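Local coordinates for cyclohexadienyl dehydratase (Synthetic construct, PDB 5JOS), which probably catalyses the dehydration and decarboxylation of prephenate and arogenate on the route to phenylalanine, using a periplasmic binding protein fold, at residues A[229-232]-A[236-239]; A[47-52]-A[104-109]; A[17-20]-A[24-27]; A[13-18]-A[79-84]. One frame throughout, in Å; residues are numbered along the deposited sequence.

Contact 1: residues A[229-232]-A[236-239]; sequences DQMK and TYEK
One water ties Lys232 to Glu238 at the junction of two consecutive helices: it donates to Lys232 O over 3.0 Å and accepts from Glu238 N over 2.9 Å. Beside this bridge the backbones meet directly, though less well, in a weak hydrogen bond from Thr236 N to Met231 O of 3.1 Å, bent to 134° at the hydrogen. These two links couple the end of helix 218-233 to the first turn of helix 236-245. Met231 supplies the apolar part. With CG turned away from the backbone N (chi1 -151°) and the chain bent at chi2, its CG rests 3.5 Å from CE2 of Tyr237, the two side chains crossing at about a right angle, while SD and CE swing over to Thr236. There the methyl CE of Met231 lies 3.9 Å from CG2 of Thr236. Lys232 reaches the same ring with its CG, 4.1 Å from CD2 of Tyr237; its ammonium is bonded to Pro105 O and adds at most a weak, long cation-pi attraction. Shortening Met231 to an alanine removes CG, SD and CE, which would probably open a gap between the Tyr237 ring and Thr236 CG2. Both helices are backed by helix 48-60, where Met231 packs on Ser55 and Tyr237 on Val52, and Tyr237 OH is hydrogen-bonded to Tyr211 OH on strand 205-213.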
# COMPACT_ATOMS: atom_id res chain seq x y z
N ASP A 229 -4.55 13.85 -4.28
CA ASP A 229 -5.91 13.87 -4.66
C ASP A 229 -6.02 14.10 -6.18
O ASP A 229 -6.91 13.54 -6.83
CB ASP A 229 -6.68 14.89 -3.88
CG ASP A 229 -8.03 15.14 -4.48
OD1 ASP A 229 -8.17 16.01 -5.31
OD2 ASP A 229 -8.97 14.40 -4.19
N GLN A 230 -5.14 14.91 -6.76
CA GLN A 230 -5.21 15.11 -8.18
C GLN A 230 -4.88 13.82 -8.94
O GLN A 230 -5.50 13.45 -9.90
CB GLN A 230 -4.20 16.17 -8.57
CG GLN A 230 -3.90 16.26 -10.04
CD GLN A 230 -3.04 17.48 -10.35
OE1 GLN A 230 -3.56 18.60 -10.54
NE2 GLN A 230 -1.74 17.27 -10.45
N MET A 231 -3.88 13.16 -8.45
CA MET A 231 -3.47 11.88 -8.90
C MET A 231 -4.57 10.80 -8.83
O MET A 231 -4.78 9.99 -9.77
CB MET A 231 -2.36 11.54 -8.00
CG MET A 231 -1.34 10.68 -8.53
SD MET A 231 -0.10 11.35 -9.67
CE MET A 231 1.04 10.08 -9.18
N LYS A 232 -5.30 10.79 -7.74
CA LYS A 232 -6.49 9.92 -7.68
C LYS A 232 -7.48 10.26 -8.74
O LYS A 232 -7.95 9.40 -9.47
CB LYS A 232 -7.17 9.95 -6.32
CG LYS A 232 -6.40 9.07 -5.39
CD LYS A 232 -6.57 9.43 -3.94
CE LYS A 232 -5.20 9.33 -3.29
NZ LYS A 232 -5.32 8.87 -1.89
N THR A 236 -4.46 8.08 -12.18
CA THR A 236 -3.09 7.62 -12.18
C THR A 236 -2.89 6.52 -11.13
O THR A 236 -2.15 5.59 -11.39
CB THR A 236 -2.13 8.79 -11.90
OG1 THR A 236 -2.60 9.90 -12.66
CG2 THR A 236 -0.68 8.42 -12.30
N TYR A 237 -3.52 6.60 -9.96
CA TYR A 237 -3.33 5.50 -9.01
C TYR A 237 -3.99 4.20 -9.55
O TYR A 237 -3.47 3.10 -9.28
CB TYR A 237 -3.79 5.77 -7.58
CG TYR A 237 -2.69 6.46 -6.76
CD1 TYR A 237 -1.62 5.76 -6.29
CD2 TYR A 237 -2.69 7.83 -6.54
CE1 TYR A 237 -0.57 6.36 -5.61
CE2 TYR A 237 -1.62 8.44 -5.85
CZ TYR A 237 -0.59 7.69 -5.37
OH TYR A 237 0.47 8.17 -4.62
N GLU A 238 -5.09 4.30 -10.25
CA GLU A 238 -5.69 3.09 -10.80
C GLU A 238 -4.70 2.36 -11.71
O GLU A 238 -4.57 1.16 -11.64
CB GLU A 238 -6.93 3.42 -11.64
CG GLU A 238 -8.15 3.67 -10.82
CD GLU A 238 -9.28 4.26 -11.65
OE1 GLU A 238 -10.00 5.11 -11.09
OE2 GLU A 238 -9.42 3.90 -12.86
N LYS A 239 -4.01 3.12 -12.57
CA LYS A 239 -3.07 2.53 -13.55
C LYS A 239 -1.88 1.93 -12.82
O LYS A 239 -1.39 0.88 -13.16
CB LYS A 239 -2.56 3.59 -14.53
CG LYS A 239 -3.33 3.58 -15.81
CD LYS A 239 -4.58 4.43 -15.74
CE LYS A 239 -4.69 5.27 -17.01
NZ LYS A 239 -5.76 6.31 -16.90
O HOH W 1 -6.51 6.72 -9.46

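Contact 2: residues A[47-52]-A[104-109]; sequences GFDIDV and DPYMTF
Tyr106 holds its CG between the backbone N and the carbonyl carbon (chi1 61°), and Phe48 holds its CG opposite the backbone N (chi1 -175°), which sends the two rings past each other in opposite directions. They meet rim to rim, with planes 28° apart and CE1 of Phe48 3.6 Å from CE2 of Tyr106. The hydroxyl end of the tyrosine reaches the carboxylate of Asp49, OH to OD2 2.6 Å, in a weak hydrogen bond whose proton has another acceptor within reach. Asp49 is buried in the first turn of helix 48-60 and is held by more than this tyrosine: OD2 also accepts from Gly89 N, and OD1 is hydrogen-bonded to Tyr211 OH. At its far end, CZ of Phe48 lies 3.9 Å from the methyl CE of Met107. A leucine in place of Tyr106 would probably deprive Asp49 OD2 of its hydroxyl partner, leaving it Gly89 N, and take away the ring atoms that meet CE1 of Phe48. The contact pins the start of helix 48-60 to the segment entering strand 107-109, which pairs with strand 205-213; Tyr106 stacks on Tyr211 of that strand, and Leu240 and Tyr241 of helix 236-245 pack on Phe48 and Met107.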
# COMPACT_ATOMS: atom_id res chain seq x y z
N GLY A 47 9.73 0.46 -9.18
CA GLY A 47 8.58 0.14 -8.37
C GLY A 47 7.49 1.18 -8.41
O GLY A 47 7.65 2.29 -8.92
N PHE A 48 6.39 0.81 -7.77
CA PHE A 48 5.23 1.67 -7.61
C PHE A 48 5.55 3.09 -7.11
O PHE A 48 5.14 4.08 -7.72
CB PHE A 48 4.28 0.94 -6.63
CG PHE A 48 2.92 1.59 -6.39
CD1 PHE A 48 2.79 2.69 -5.57
CD2 PHE A 48 1.78 0.97 -6.80
CE1 PHE A 48 1.55 3.22 -5.28
CE2 PHE A 48 0.51 1.51 -6.54
CZ PHE A 48 0.41 2.64 -5.78
N ASP A 49 6.26 3.21 -5.98
CA ASP A 49 6.53 4.52 -5.46
C ASP A 49 7.74 5.24 -6.10
O ASP A 49 7.92 6.46 -5.85
CB ASP A 49 6.67 4.50 -3.96
CG ASP A 49 5.33 4.35 -3.27
OD1 ASP A 49 4.31 4.91 -3.75
OD2 ASP A 49 5.30 3.69 -2.20
N ILE A 50 8.48 4.52 -6.94
CA ILE A 50 9.54 5.10 -7.73
C ILE A 50 8.87 5.81 -8.84
O ILE A 50 9.24 6.96 -9.12
CB ILE A 50 10.52 4.07 -8.23
CG1 ILE A 50 11.10 3.27 -7.09
CG2 ILE A 50 11.62 4.68 -9.12
CD1 ILE A 50 11.86 4.03 -6.03
N ASP A 51 7.85 5.16 -9.44
CA ASP A 51 7.05 5.82 -10.41
C ASP A 51 6.38 7.08 -9.79
O ASP A 51 6.26 8.14 -10.42
CB ASP A 51 5.96 4.91 -10.95
CG ASP A 51 6.45 3.88 -11.88
OD1 ASP A 51 7.66 3.82 -12.17
OD2 ASP A 51 5.57 3.15 -12.44
N VAL A 52 5.78 6.94 -8.61
CA VAL A 52 5.05 8.10 -8.00
C VAL A 52 6.05 9.23 -7.68
O VAL A 52 5.79 10.38 -7.92
CB VAL A 52 4.40 7.66 -6.67
CG1 VAL A 52 3.76 8.80 -5.93
CG2 VAL A 52 3.35 6.60 -6.87
N ASP A 104 -1.99 12.03 3.32
CA ASP A 104 -3.16 11.20 3.23
C ASP A 104 -2.77 9.85 2.57
O ASP A 104 -1.77 9.76 1.85
CB ASP A 104 -4.24 11.86 2.38
CG ASP A 104 -4.76 13.10 2.98
OD1 ASP A 104 -4.78 13.22 4.19
OD2 ASP A 104 -5.19 13.95 2.22
N PRO A 105 -3.58 8.82 2.79
CA PRO A 105 -3.15 7.47 2.44
C PRO A 105 -3.30 7.27 0.97
O PRO A 105 -4.19 7.81 0.38
CB PRO A 105 -4.08 6.59 3.26
CG PRO A 105 -5.26 7.46 3.60
CD PRO A 105 -4.68 8.82 3.78
N TYR A 106 -2.38 6.59 0.34
CA TYR A 106 -2.59 6.26 -1.06
C TYR A 106 -2.95 4.79 -1.32
O TYR A 106 -3.23 4.40 -2.48
CB TYR A 106 -1.35 6.62 -1.90
CG TYR A 106 -0.11 5.91 -1.53
CD1 TYR A 106 0.71 6.42 -0.56
CD2 TYR A 106 0.30 4.76 -2.16
CE1 TYR A 106 1.85 5.75 -0.17
CE2 TYR A 106 1.45 4.10 -1.80
CZ TYR A 106 2.24 4.64 -0.83
OH TYR A 106 3.44 4.09 -0.47
N MET A 107 -2.93 3.99 -0.26
CA MET A 107 -3.40 2.64 -0.29
C MET A 107 -3.87 2.24 1.08
O MET A 107 -3.26 2.60 2.12
CB MET A 107 -2.23 1.71 -0.69
CG MET A 107 -2.73 0.33 -1.06
SD MET A 107 -1.27 -0.64 -1.44
CE MET A 107 -0.75 0.24 -2.94
N THR A 108 -4.95 1.47 1.09
CA THR A 108 -5.43 0.80 2.32
C THR A 108 -5.27 -0.70 2.22
O THR A 108 -5.29 -1.23 1.14
CB THR A 108 -6.85 1.15 2.64
OG1 THR A 108 -7.68 0.85 1.53
CG2 THR A 108 -6.99 2.70 2.84
N PHE A 109 -4.96 -1.34 3.31
CA PHE A 109 -4.77 -2.75 3.29
C PHE A 109 -5.07 -3.41 4.62
O PHE A 109 -5.26 -2.72 5.60
CB PHE A 109 -3.34 -3.05 2.81
CG PHE A 109 -2.24 -2.74 3.79
CD1 PHE A 109 -1.67 -1.48 3.83
CD2 PHE A 109 -1.71 -3.69 4.56
CE1 PHE A 109 -0.65 -1.20 4.71
CE2 PHE A 109 -0.69 -3.44 5.45
CZ PHE A 109 -0.14 -2.18 5.51

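Contact 3: residues A[17-20]-A[24-27]; sequences DEIM and TLRV
Ile19 makes the whole of this contact from the helical side, its CA 6.0 Å from the CA of Leu25. Its CB already lies near the strand, 4.3 Å from Thr24 O, and the side chain divides there into two branches that find different partners. The short branch, CG2, is anti to the backbone N and points into the backbone of the strand. CG2 of Ile19 packs at 3.5 Å against Thr24 O, an oxygen that also receives a weak hydrogen bond from Arg22 NH2. The same CG2 of Ile19 lies 4.2 Å from CA of Leu25, so that this methyl sits over the junction of the two residues. The long branch starts at CG1, placed beside the backbone N (chi1 -65°), and passes along the flank of Leu25 without a close touch. Strand 24-29 is the middle strand of a three-stranded parallel sheet, flanked by strands 63-68 and 85-86, and helix 15-22 leads into it through a short turn. The helix is therefore laid against the N-terminal end of this strand, in the alpha/beta arrangement of a lobe of the family 3 solute-binding proteins. At the tip of the long branch CD1 of Ile19 reaches CD1 of Leu25 at 4.2 Å, a methyl-to-methyl contact. Leu25 extends its CG away from its own backbone N (chi1 176°), which brings the end of its side chain nearer the helix than its CB is. Phe220 of helix 218-233 packs on both Ile19 and Leu25, while Leu56 of helix 48-60 touches Leu25.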
# COMPACT_ATOMS: atom_id res chain seq x y z
N ASP A 17 9.91 25.79 -0.58
CA ASP A 17 10.82 26.69 -1.27
C ASP A 17 12.21 26.18 -1.47
O ASP A 17 12.78 26.47 -2.55
CB ASP A 17 10.95 28.01 -0.56
CG ASP A 17 9.70 28.78 -0.63
OD1 ASP A 17 9.22 29.01 -1.75
OD2 ASP A 17 9.17 29.11 0.43
N GLU A 18 12.78 25.50 -0.43
CA GLU A 18 14.13 25.02 -0.48
C GLU A 18 14.22 24.07 -1.66
O GLU A 18 15.20 24.02 -2.39
CB GLU A 18 14.53 24.25 0.83
N ILE A 19 13.21 23.21 -1.78
CA ILE A 19 13.15 22.19 -2.86
C ILE A 19 13.15 22.90 -4.20
O ILE A 19 13.96 22.59 -5.10
CB ILE A 19 11.90 21.29 -2.74
CG1 ILE A 19 11.95 20.46 -1.44
CG2 ILE A 19 11.79 20.31 -3.91
CD1 ILE A 19 10.60 19.99 -0.93
N MET A 20 12.25 23.88 -4.34
CA MET A 20 12.22 24.58 -5.63
C MET A 20 13.49 25.34 -5.90
O MET A 20 14.03 25.25 -7.02
CB MET A 20 10.97 25.46 -5.82
CG MET A 20 9.91 24.58 -6.48
SD MET A 20 8.27 25.05 -6.05
CE MET A 20 7.50 23.49 -6.19
N THR A 24 15.90 20.00 -6.89
CA THR A 24 15.82 18.55 -6.78
C THR A 24 14.90 18.21 -5.62
O THR A 24 14.91 18.91 -4.62
CB THR A 24 17.22 17.96 -6.51
OG1 THR A 24 18.09 18.27 -7.60
CG2 THR A 24 17.16 16.48 -6.36
N LEU A 25 14.11 17.14 -5.78
CA LEU A 25 13.35 16.52 -4.70
C LEU A 25 14.13 15.34 -4.24
O LEU A 25 14.39 14.45 -5.02
CB LEU A 25 12.00 16.08 -5.14
CG LEU A 25 11.18 15.34 -4.06
CD1 LEU A 25 10.79 16.26 -2.91
CD2 LEU A 25 9.94 14.77 -4.70
N ARG A 26 14.53 15.34 -2.97
CA ARG A 26 15.23 14.23 -2.40
C ARG A 26 14.21 13.27 -1.77
O ARG A 26 13.52 13.62 -0.84
CB ARG A 26 16.22 14.72 -1.34
CG ARG A 26 17.20 15.80 -1.86
CD ARG A 26 18.08 16.44 -0.75
NE ARG A 26 17.18 16.94 0.28
CZ ARG A 26 17.39 17.03 1.60
NH1 ARG A 26 18.57 16.70 2.18
NH2 ARG A 26 16.42 17.47 2.37
N VAL A 27 14.15 12.07 -2.32
CA VAL A 27 13.23 11.05 -1.91
C VAL A 27 13.97 9.89 -1.23
O VAL A 27 14.78 9.20 -1.81
CB VAL A 27 12.52 10.51 -3.13
CG1 VAL A 27 11.65 9.38 -2.72
CG2 VAL A 27 11.65 11.58 -3.78

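Contact 4: residues A[13-18]-A[79-84]; sequences ASRLDE and QADKFD
Arg15, Asp81 and Asp84 form a salt-bridge network at the start of helix 15-22, whose first turn is closed by a capping box. Ser14 is the N-cap: its OG accepts from Asp17 N at 3.2 Å, and its own N donates back to OD2 of Asp17 at 3.1 Å, so the two residues bind each other reciprocally. Arg15 follows, its backbone N hydrogen-bonded to Asp217 OD2. Its side chain leaves toward the loop 79-84, with a bend at chi3 (63°) that turns the guanidinium so that NH2 lies between the two acids. NH2 makes a weak, long bond to Asp81 OD1 at 3.4 Å, the planes of the guanidinium and that carboxylate standing nearly at right angles. NH1 is buried by the contact and has no partner in the model. Glu18 completes the turn, its N bonded to Ser14 O at 3.0 Å. On the loop, Asp81 with its positive phi is the C-prime residue of a Schellman motif that ends helix 74-79. Arg26 NH2 bridges to OD1 of both acids and Arg22 NH2 to Asp84 OD2, which would probably keep the carboxylates ionised. The tighter grip of Arg15 is on Asp84: NH2 to OD1 is 2.7 Å, with 155° at the hydrogen, and OD1 takes it on its anti lone pair, tilted 15° from the guanidinium plane.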
# COMPACT_ATOMS: atom_id res chain seq x y z
N ALA A 13 10.49 31.40 4.31
CA ALA A 13 10.92 30.35 3.37
C ALA A 13 10.59 28.99 4.05
O ALA A 13 10.82 28.79 5.26
CB ALA A 13 12.41 30.49 3.02
N SER A 14 10.00 28.10 3.26
CA SER A 14 9.57 26.77 3.69
C SER A 14 10.45 25.70 3.05
O SER A 14 11.26 25.97 2.17
CB SER A 14 8.13 26.53 3.26
OG SER A 14 8.00 26.64 1.83
N ARG A 15 10.28 24.46 3.48
CA ARG A 15 10.90 23.37 2.80
C ARG A 15 10.45 23.31 1.34
O ARG A 15 11.23 22.96 0.46
CB ARG A 15 10.53 22.07 3.51
CG ARG A 15 10.71 22.08 5.07
CD ARG A 15 10.77 20.65 5.66
NE ARG A 15 11.97 19.99 5.10
CZ ARG A 15 12.07 19.32 3.94
NH1 ARG A 15 11.01 19.05 3.18
NH2 ARG A 15 13.27 18.88 3.58
N LEU A 16 9.19 23.65 1.07
CA LEU A 16 8.73 23.65 -0.32
C LEU A 16 9.55 24.64 -1.17
O LEU A 16 9.98 24.35 -2.31
CB LEU A 16 7.23 23.93 -0.36
CG LEU A 16 6.57 23.81 -1.72
CD1 LEU A 16 6.66 22.40 -2.32
CD2 LEU A 16 5.13 24.19 -1.55
N ASP A 17 9.91 25.79 -0.58
CA ASP A 17 10.82 26.69 -1.27
C ASP A 17 12.21 26.18 -1.47
O ASP A 17 12.78 26.47 -2.55
CB ASP A 17 10.95 28.01 -0.56
CG ASP A 17 9.70 28.78 -0.63
OD1 ASP A 17 9.22 29.01 -1.75
OD2 ASP A 17 9.17 29.11 0.43
N GLU A 18 12.78 25.50 -0.43
CA GLU A 18 14.13 25.02 -0.48
C GLU A 18 14.22 24.07 -1.66
O GLU A 18 15.20 24.02 -2.39
CB GLU A 18 14.53 24.25 0.83
N GLN A 79 14.67 12.63 10.27
CA GLN A 79 14.80 13.75 11.19
C GLN A 79 16.06 14.61 11.00
O GLN A 79 16.06 15.76 11.42
CB GLN A 79 14.79 13.27 12.61
CG GLN A 79 13.40 12.96 13.08
CD GLN A 79 13.44 12.23 14.39
OE1 GLN A 79 13.39 11.01 14.41
NE2 GLN A 79 13.62 12.96 15.49
N ALA A 80 17.12 13.98 10.49
CA ALA A 80 18.37 14.60 10.21
C ALA A 80 18.38 15.19 8.79
O ALA A 80 19.43 15.57 8.30
CB ALA A 80 19.49 13.61 10.36
N ASP A 81 17.23 15.33 8.18
CA ASP A 81 17.10 16.06 6.92
C ASP A 81 18.00 15.47 5.76
O ASP A 81 18.56 16.22 4.92
CB ASP A 81 17.38 17.57 7.22
CG ASP A 81 17.05 18.46 6.06
OD1 ASP A 81 16.14 18.16 5.23
OD2 ASP A 81 17.75 19.46 5.96
N LYS A 82 18.14 14.14 5.71
CA LYS A 82 18.78 13.41 4.60
C LYS A 82 17.97 13.46 3.32
O LYS A 82 18.47 13.18 2.27
CB LYS A 82 18.97 11.94 4.97
CG LYS A 82 20.34 11.54 5.49
CD LYS A 82 20.72 12.44 6.63
CE LYS A 82 22.23 12.66 6.71
NZ LYS A 82 22.95 11.39 7.01
N PHE A 83 16.67 13.67 3.40
CA PHE A 83 15.81 13.68 2.23
C PHE A 83 14.56 14.43 2.59
O PHE A 83 14.34 14.69 3.75
CB PHE A 83 15.50 12.27 1.69
CG PHE A 83 15.22 11.24 2.78
CD1 PHE A 83 14.02 11.25 3.43
CD2 PHE A 83 16.19 10.34 3.15
CE1 PHE A 83 13.75 10.29 4.41
CE2 PHE A 83 15.93 9.37 4.10
CZ PHE A 83 14.72 9.36 4.74
N ASP A 84 13.74 14.78 1.61
CA ASP A 84 12.59 15.65 1.86
C ASP A 84 11.34 14.85 2.17
O ASP A 84 10.40 15.34 2.80
CB ASP A 84 12.33 16.47 0.60
CG ASP A 84 13.52 17.38 0.23
OD1 ASP A 84 13.92 18.15 1.09
OD2 ASP A 84 14.09 17.24 -0.87

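How the contacts relate
The four contacts fall into two pairs. Contacts 3 and 4 both start from helix 15-22, with centres about 7 Å apart, and Arg26 of contact 3 reaches across to the acids of contact 4. Contacts 1 and 2 lie about 10 Å apart, centre to centre. The pairs are 20 to 25 Å apart between centres, and helix 48-60 spans them, packing on Leu25, Met231 and Tyr237. Along the chain, contact 3 closes before contact 2 opens, whereas the segments of contacts 2 and 4 alternate, so these two cross. Contact 1 comes last and joins the two C-terminal helices to each other; through Lys232 and Tyr237 that pair then rests on the segments of contact 2.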